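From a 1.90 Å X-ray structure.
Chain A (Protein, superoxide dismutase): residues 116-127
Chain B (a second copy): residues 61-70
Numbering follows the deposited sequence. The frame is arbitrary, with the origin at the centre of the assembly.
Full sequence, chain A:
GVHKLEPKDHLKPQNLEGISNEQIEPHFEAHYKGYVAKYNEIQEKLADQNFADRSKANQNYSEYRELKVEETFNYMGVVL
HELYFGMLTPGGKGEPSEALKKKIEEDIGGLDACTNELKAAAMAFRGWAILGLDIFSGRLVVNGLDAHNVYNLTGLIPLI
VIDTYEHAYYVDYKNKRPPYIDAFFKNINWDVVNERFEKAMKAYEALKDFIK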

# COMPACT_ATOMS: atom_id res chain seq x y z
N ASN A 116 -10.67 -13.07 21.94
CA ASN A 116 -10.03 -13.96 20.98
C ASN A 116 -9.91 -13.26 19.63
O ASN A 116 -8.89 -13.38 18.95
CB ASN A 116 -10.85 -15.25 20.84
CG ASN A 116 -10.23 -16.24 19.87
OD1 ASN A 116 -9.14 -16.76 20.10
ND2 ASN A 116 -10.95 -16.53 18.79
N GLU A 117 -10.94 -12.51 19.28
CA GLU A 117 -10.97 -11.78 18.02
C GLU A 117 -9.91 -10.69 18.02
O GLU A 117 -9.20 -10.51 17.02
CB GLU A 117 -12.36 -11.18 17.79
CG GLU A 117 -12.64 -10.79 16.35
CD GLU A 117 -12.67 -11.98 15.40
OE1 GLU A 117 -12.50 -11.77 14.18
OE2 GLU A 117 -12.87 -13.12 15.85
N LEU A 118 -9.79 -9.96 19.13
CA LEU A 118 -8.80 -8.89 19.23
C LEU A 118 -7.38 -9.42 19.18
O LEU A 118 -6.53 -8.85 18.49
CB LEU A 118 -9.01 -8.06 20.50
CG LEU A 118 -9.85 -6.79 20.35
CD1 LEU A 118 -10.00 -6.12 21.71
CD2 LEU A 118 -9.20 -5.85 19.34
N LYS A 119 -7.11 -10.51 19.89
CA LYS A 119 -5.78 -11.10 19.91
C LYS A 119 -5.42 -11.58 18.51
O LYS A 119 -4.29 -11.40 18.05
CB LYS A 119 -5.70 -12.26 20.90
CG LYS A 119 -5.88 -11.87 22.36
CD LYS A 119 -5.69 -13.09 23.25
CE LYS A 119 -6.01 -12.79 24.71
NZ LYS A 119 -5.13 -11.76 25.32
N ALA A 120 -6.40 -12.16 17.82
CA ALA A 120 -6.19 -12.66 16.46
C ALA A 120 -5.82 -11.52 15.50
O ALA A 120 -4.86 -11.64 14.74
CB ALA A 120 -7.44 -13.38 15.97
N ALA A 121 -6.58 -10.43 15.57
CA ALA A 121 -6.33 -9.27 14.72
C ALA A 121 -4.96 -8.67 15.03
O ALA A 121 -4.23 -8.27 14.13
CB ALA A 121 -7.42 -8.21 14.90
N ALA A 122 -4.60 -8.66 16.31
CA ALA A 122 -3.30 -8.12 16.74
C ALA A 122 -2.15 -8.98 16.20
O ALA A 122 -1.07 -8.47 15.93
CB ALA A 122 -3.24 -8.04 18.26
N MET A 123 -2.40 -10.28 16.07
CA MET A 123 -1.39 -11.19 15.54
C MET A 123 -1.35 -11.18 14.01
O MET A 123 -0.31 -11.44 13.41
CB MET A 123 -1.65 -12.62 16.03
CG MET A 123 -1.28 -12.88 17.49
SD MET A 123 0.47 -12.61 17.83
CE MET A 123 1.21 -13.97 17.00
N ALA A 124 -2.48 -10.88 13.39
CA ALA A 124 -2.60 -10.87 11.93
C ALA A 124 -2.21 -9.57 11.25
O ALA A 124 -1.92 -9.57 10.05
CB ALA A 124 -4.02 -11.26 11.52
N PHE A 125 -2.21 -8.46 11.99
CA PHE A 125 -1.87 -7.17 11.40
C PHE A 125 -0.54 -6.54 11.75
O PHE A 125 -0.04 -6.65 12.87
CB PHE A 125 -3.04 -6.20 11.54
CG PHE A 125 -4.18 -6.56 10.64
CD1 PHE A 125 -4.25 -6.03 9.35
CD2 PHE A 125 -5.11 -7.51 11.04
CE1 PHE A 125 -5.24 -6.46 8.47
CE2 PHE A 125 -6.10 -7.94 10.17
CZ PHE A 125 -6.17 -7.42 8.89
N ARG A 126 0.03 -5.87 10.76
CA ARG A 126 1.34 -5.26 10.86
C ARG A 126 1.42 -3.88 11.50
O ARG A 126 2.53 -3.39 11.74
CB ARG A 126 1.98 -5.24 9.47
CG ARG A 126 1.96 -6.62 8.81
CD ARG A 126 2.26 -6.58 7.31
NE ARG A 126 2.08 -7.91 6.73
CZ ARG A 126 2.08 -8.17 5.42
NH1 ARG A 126 2.25 -7.20 4.53
NH2 ARG A 126 1.90 -9.42 5.01
N GLY A 127 0.27 -3.27 11.77
CA GLY A 127 0.27 -1.95 12.36
C GLY A 127 -0.53 -1.76 13.64
O GLY A 127 0.02 -1.33 14.66
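Chain B, residues 61-70: YSEYRELKVE

The chain B segment enters the contact in extended conformation at Tyr B61 (phi/psi 179/135°) and Ser B62 (-171/144°), then turns into a helix that runs from Glu B63 through Glu B70 and continues beyond it. Ser B62 occupies the N-cap position: its OG accepts a weak capping bond from Arg B65 N at 3.3 Å. From there, regular i to i+4 bonds carry the helix forward, beginning with Glu B66 N to Ser B62 O at 3.1 Å. This helix lies almost perpendicular to helix 116-124 of chain A, with a signed crossing angle of -89° and a closest axial approach of 9.7 Å. The first turn of the chain B helix meets the C-terminal end of the chain A helix, where the CA atoms of Ala A124 and Arg B65 are 5.2 Å apart. Together the two segments bury 491 Å² of surface.

Packing at the crossing centres on Tyr B64. Its chi1 is t (176°), its CA-to-CB bond points toward chain A, and its side chain fits as a knob among Glu A117, Ala A120, Ala A121 and Ala A124. The ring lies close against the helix: Tyr B64 CE2 lies 3.7 Å from Ala A120 CB, 3.7 Å from Ala A120 C and 3.7 Å from Ala A121 N, and Tyr B64 CD2 lies 3.9 Å from Ala A124 CB, the latter at the ring edge. Beyond the helix, Phe A125 leaves helical phi/psi (-108/144°). Although its CA-to-CB bond points sideways, the end of its side chain comes nearer to chain B, placing Phe A125 CZ 3.5 Å from Lys B68 CB, which meets the edge of the ring, and Phe A125 CE1 3.7 Å from Val B69 CG2.

Two direct hydrogen bonds join the segments. Tyr B64 OH donates to Glu A117 OE1 at 2.8 Å, so the residue that fills the hole also ties its polar tip to the carboxylate at the hole's border. Arg B65, extended through chi1 to chi3 (all t), brings NH1 to the carbonyl oxygen Ala A124 O at 3.0 Å with an N-H...O angle of 159°; the acceptor lies near the guanidinium plane, and the bond satisfies a carbonyl at the end of the helix.

A water provides a further link, donating to Glu A117 OE1 at 2.8 Å and accepting from Lys B68 NZ at 2.9 Å. The same carboxylate oxygen therefore receives both the tyrosine hydroxyl and the water.

The remaining interaction is a stack of like charges. The guanidinium of Arg B65 lies flat on that of Arg A126, with centres 3.6 Å apart and planes inclined by only 8°. Arg B65 NH2 and Arg A126 NH2 are 3.4 Å apart, but both are donors and form no hydrogen bond. Within chain B, a long salt bridge from Arg B65 NE to Glu B66 OE1, at 3.7 Å, places a negative charge beside Arg B65. Arg B65 has further hydrogen-bond partners elsewhere in the structure, and Arg A126 is bonded through NE and NH2 just outside the two segments.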

# COMPACT_ATOMS: atom_id res chain seq x y z
N TYR B 61 1.01 -14.39 6.57
CA TYR B 61 -0.06 -15.02 5.81
C TYR B 61 -0.89 -15.91 6.71
O TYR B 61 -0.35 -16.66 7.52
CB TYR B 61 0.45 -15.86 4.62
CG TYR B 61 -0.67 -16.63 3.94
CD1 TYR B 61 -1.47 -16.01 2.97
CD2 TYR B 61 -1.03 -17.91 4.37
CE1 TYR B 61 -2.60 -16.65 2.47
CE2 TYR B 61 -2.17 -18.55 3.87
CZ TYR B 61 -2.95 -17.90 2.93
OH TYR B 61 -4.11 -18.49 2.48
N SER B 62 -2.21 -15.81 6.57
CA SER B 62 -3.17 -16.63 7.30
C SER B 62 -4.54 -16.34 6.67
O SER B 62 -4.79 -15.21 6.23
CB SER B 62 -3.17 -16.33 8.80
OG SER B 62 -3.42 -14.96 9.08
N GLU B 63 -5.39 -17.35 6.57
CA GLU B 63 -6.71 -17.15 5.99
C GLU B 63 -7.44 -16.02 6.69
O GLU B 63 -8.04 -15.16 6.04
CB GLU B 63 -7.55 -18.43 6.04
CG GLU B 63 -7.24 -19.44 4.93
CD GLU B 63 -5.91 -20.14 5.10
OE1 GLU B 63 -5.12 -20.19 4.13
OE2 GLU B 63 -5.65 -20.66 6.20
N TYR B 64 -7.35 -15.98 8.02
CA TYR B 64 -8.00 -14.94 8.80
C TYR B 64 -7.54 -13.54 8.37
O TYR B 64 -8.36 -12.64 8.16
CB TYR B 64 -7.73 -15.14 10.29
CG TYR B 64 -8.30 -14.04 11.16
CD1 TYR B 64 -9.67 -13.96 11.38
CD2 TYR B 64 -7.47 -13.08 11.73
CE1 TYR B 64 -10.20 -12.93 12.16
CE2 TYR B 64 -8.00 -12.06 12.51
CZ TYR B 64 -9.36 -11.98 12.72
OH TYR B 64 -9.88 -10.94 13.45
N ARG B 65 -6.22 -13.36 8.26
CA ARG B 65 -5.66 -12.08 7.87
C ARG B 65 -6.16 -11.59 6.52
O ARG B 65 -6.67 -10.47 6.41
CB ARG B 65 -4.13 -12.15 7.82
CG ARG B 65 -3.51 -10.87 7.26
CD ARG B 65 -2.02 -10.99 7.00
NE ARG B 65 -1.60 -10.03 5.99
CZ ARG B 65 -1.42 -8.73 6.20
NH1 ARG B 65 -1.60 -8.22 7.41
NH2 ARG B 65 -1.17 -7.93 5.18
N GLU B 66 -6.03 -12.43 5.49
CA GLU B 66 -6.42 -12.05 4.14
C GLU B 66 -7.89 -11.65 4.05
O GLU B 66 -8.24 -10.69 3.36
CB GLU B 66 -6.11 -13.17 3.14
CG GLU B 66 -4.75 -13.85 3.33
CD GLU B 66 -3.59 -12.88 3.53
OE1 GLU B 66 -2.75 -13.15 4.41
OE2 GLU B 66 -3.51 -11.86 2.81
N LEU B 67 -8.75 -12.38 4.77
CA LEU B 67 -10.18 -12.08 4.80
C LEU B 67 -10.44 -10.72 5.44
O LEU B 67 -11.26 -9.94 4.94
CB LEU B 67 -10.93 -13.18 5.56
CG LEU B 67 -11.15 -14.50 4.82
CD1 LEU B 67 -11.49 -15.63 5.78
CD2 LEU B 67 -12.27 -14.31 3.80
N LYS B 68 -9.72 -10.42 6.52
CA LYS B 68 -9.89 -9.14 7.20
C LYS B 68 -9.37 -7.98 6.34
O LYS B 68 -9.93 -6.88 6.38
CB LYS B 68 -9.20 -9.15 8.56
CG LYS B 68 -9.81 -10.12 9.56
CD LYS B 68 -11.24 -9.73 9.92
CE LYS B 68 -11.31 -8.38 10.64
NZ LYS B 68 -12.68 -8.04 11.07
N VAL B 69 -8.30 -8.23 5.59
CA VAL B 69 -7.73 -7.21 4.72
C VAL B 69 -8.75 -6.82 3.65
O VAL B 69 -9.12 -5.65 3.53
CB VAL B 69 -6.43 -7.70 4.03
CG1 VAL B 69 -5.99 -6.71 2.96
CG2 VAL B 69 -5.31 -7.87 5.04
N GLU B 70 -9.26 -7.81 2.93
CA GLU B 70 -10.23 -7.52 1.88
C GLU B 70 -11.60 -7.11 2.40
O GLU B 70 -12.39 -6.52 1.67
CB GLU B 70 -10.33 -8.69 0.89
CG GLU B 70 -8.98 -9.17 0.33
CD GLU B 70 -8.19 -8.10 -0.44
OE1 GLU B 70 -7.10 -8.43 -0.94
OE2 GLU B 70 -8.66 -6.95 -0.57
O HOH W 1 -14.03 -9.89 12.80